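Local structure of capsid fiber protein (Bacillus phage phi29, 6QYY) at residues L60-V65 / L107-I112. The protein forms the head fibers of the phage capsid, with this N-terminal base assembling as a trimer that probably anchors the fiber to the phage head. Numbering follows the deposited sequence.
Sequences LAAWQV and LVTLVI
I112 lays its terminal methyl over one face of the W63 indole: CD1 sits 3.4 Å from the centroid of the five-membered ring, only 12° off its normal, a close CH-pi contact. The isoleucine's chi1 sets CG1 anti to the carbonyl carbon (-62°), and an extended chi2 (153°) carries CD1 on to the ring, while L60 meets the same methyl through CB and CD2. On the face of the sheet that carries W63, V65 CG2 packs on L110 CD2 at 3.8 Å. The backbones form an antiparallel beta pair, strand 62-66, outermost in its sheet within the chain, running beside strand 107-112. Hydrogen-bonded pairs W63/L110 and V65/V108 each exchange two backbone bonds, the shortest 2.7 Å from V108 N to V65 O. Between them, in the non-hydrogen-bonded pair Q64/T109, the two side chains lie side by side on the other face of the sheet. L107 CG approaches Q64 CB at 3.8 Å on that side. Just before strand 62-66 begins, A61 O accepts I112 N at 2.9 Å and also a water that donates to I112 O, so one buried carbonyl is gripped twice. W63 and Y41 pack edge-to-face, and V42 and L18 add cover to the tryptophan, joining this sheet to the chain's other one; L117 of the third subunit packs against both W63 and I112.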
loop_
_atom_site.group_PDB
_atom_site.type_symbol
_atom_site.label_atom_id
_atom_site.label_comp_id
_atom_site.label_asym_id
_atom_site.label_seq_id
_atom_site.Cartn_x
_atom_site.Cartn_y
_atom_site.Cartn_z
ATOM N N LEU A 60 -0.076 -2.048 5.349
ATOM C CA LEU A 60 1.178 -2.472 4.733
ATOM C C LEU A 60 2.255 -1.409 4.910
ATOM O O LEU A 60 2.096 -0.265 4.463
ATOM C CB LEU A 60 0.971 -2.749 3.248
ATOM C CG LEU A 60 -0.150 -3.739 2.905
ATOM C CD1 LEU A 60 -0.449 -3.672 1.406
ATOM C CD2 LEU A 60 0.258 -5.153 3.327
ATOM N N ALA A 61 3.358 -1.788 5.535
ATOM C CA ALA A 61 4.575 -0.998 5.425
ATOM C C ALA A 61 5.758 -1.955 5.446
ATOM O O ALA A 61 6.451 -2.114 4.436
ATOM C CB ALA A 61 4.676 0.041 6.544
ATOM N N ALA A 62 5.972 -2.629 6.572
ATOM C CA ALA A 62 7.080 -3.564 6.713
ATOM C C ALA A 62 6.565 -4.933 7.151
ATOM O O ALA A 62 5.545 -5.042 7.839
ATOM C CB ALA A 62 8.113 -3.042 7.719
ATOM N N TRP A 63 7.272 -5.979 6.734
ATOM C CA TRP A 63 6.978 -7.351 7.157
ATOM C C TRP A 63 8.204 -7.974 7.804
ATOM O O TRP A 63 9.337 -7.635 7.464
ATOM C CB TRP A 63 6.576 -8.242 5.986
ATOM C CG TRP A 63 5.194 -8.084 5.494
ATOM C CD1 TRP A 63 4.152 -7.447 6.120
ATOM C CD2 TRP A 63 4.686 -8.580 4.262
ATOM N NE1 TRP A 63 3.023 -7.522 5.334
ATOM C CE2 TRP A 63 3.328 -8.203 4.184
ATOM C CE3 TRP A 63 5.252 -9.294 3.196
ATOM C CZ2 TRP A 63 2.521 -8.529 3.084
ATOM C CZ3 TRP A 63 4.446 -9.625 2.107
ATOM C CH2 TRP A 63 3.104 -9.233 2.056
ATOM N N GLN A 64 7.967 -8.911 8.724
ATOM C CA GLN A 64 9.019 -9.756 9.276
ATOM C C GLN A 64 8.923 -11.130 8.629
ATOM O O GLN A 64 7.876 -11.784 8.721
ATOM C CB GLN A 64 8.882 -9.876 10.796
ATOM C CG GLN A 64 9.257 -8.634 11.503
ATOM C CD GLN A 64 8.798 -8.617 12.949
ATOM O OE1 GLN A 64 7.807 -9.250 13.339
ATOM N NE2 GLN A 64 9.517 -7.884 13.742
ATOM N N VAL A 65 10.009 -11.565 7.977
ATOM C CA VAL A 65 10.035 -12.821 7.232
ATOM C C VAL A 65 11.337 -13.568 7.508
ATOM O O VAL A 65 12.409 -12.965 7.612
ATOM C CB VAL A 65 9.885 -12.598 5.708
ATOM C CG1 VAL A 65 9.750 -13.944 5.006
ATOM C CG2 VAL A 65 8.663 -11.720 5.401
ATOM N N LEU A 107 15.157 -13.734 11.192
ATOM C CA LEU A 107 14.035 -12.895 10.787
ATOM C C LEU A 107 14.562 -11.621 10.129
ATOM O O LEU A 107 15.331 -10.878 10.744
ATOM C CB LEU A 107 13.186 -12.578 12.017
ATOM C CG LEU A 107 11.712 -12.244 11.861
ATOM C CD1 LEU A 107 10.988 -13.309 11.055
ATOM C CD2 LEU A 107 11.062 -12.049 13.244
ATOM N N VAL A 108 14.181 -11.369 8.878
ATOM C CA VAL A 108 14.547 -10.123 8.206
ATOM C C VAL A 108 13.349 -9.179 8.258
ATOM O O VAL A 108 12.190 -9.608 8.184
ATOM C CB VAL A 108 15.026 -10.365 6.758
ATOM C CG1 VAL A 108 13.863 -10.720 5.834
ATOM C CG2 VAL A 108 15.754 -9.124 6.223
ATOM N N THR A 109 13.619 -7.892 8.435
ATOM C CA THR A 109 12.592 -6.872 8.310
ATOM C C THR A 109 12.735 -6.230 6.939
ATOM O O THR A 109 13.817 -5.736 6.592
ATOM C CB THR A 109 12.708 -5.811 9.399
ATOM O OG1 THR A 109 12.699 -6.448 10.674
ATOM C CG2 THR A 109 11.523 -4.859 9.319
ATOM N N LEU A 110 11.658 -6.236 6.169
ATOM C CA LEU A 110 11.686 -5.708 4.809
ATOM C C LEU A 110 10.559 -4.712 4.610
ATOM O O LEU A 110 9.501 -4.807 5.242
ATOM C CB LEU A 110 11.556 -6.812 3.758
ATOM C CG LEU A 110 10.264 -7.640 3.781
ATOM C CD1 LEU A 110 9.210 -7.066 2.799
ATOM C CD2 LEU A 110 10.558 -9.098 3.460
ATOM N N VAL A 111 10.803 -3.760 3.725
ATOM C CA VAL A 111 9.823 -2.751 3.364
ATOM C C VAL A 111 9.140 -3.213 2.084
ATOM O O VAL A 111 9.804 -3.508 1.084
ATOM C CB VAL A 111 10.490 -1.377 3.169
ATOM C CG1 VAL A 111 9.516 -0.408 2.519
ATOM C CG2 VAL A 111 10.992 -0.818 4.488
ATOM N N ILE A 112 7.817 -3.275 2.107
ATOM C CA ILE A 112 7.079 -3.744 0.939
ATOM C C ILE A 112 7.161 -2.701 -0.170
ATOM O O ILE A 112 6.833 -1.522 0.030
ATOM C CB ILE A 112 5.621 -4.041 1.315
ATOM C CG1 ILE A 112 5.570 -5.148 2.361
ATOM C CG2 ILE A 112 4.811 -4.412 0.078
ATOM C CD1 ILE A 112 4.316 -5.065 3.250
HETATM O O HOH W 1 6.013 -0.323 2.297
HETATM O O HOH W 2 10.766 -6.043 12.785
#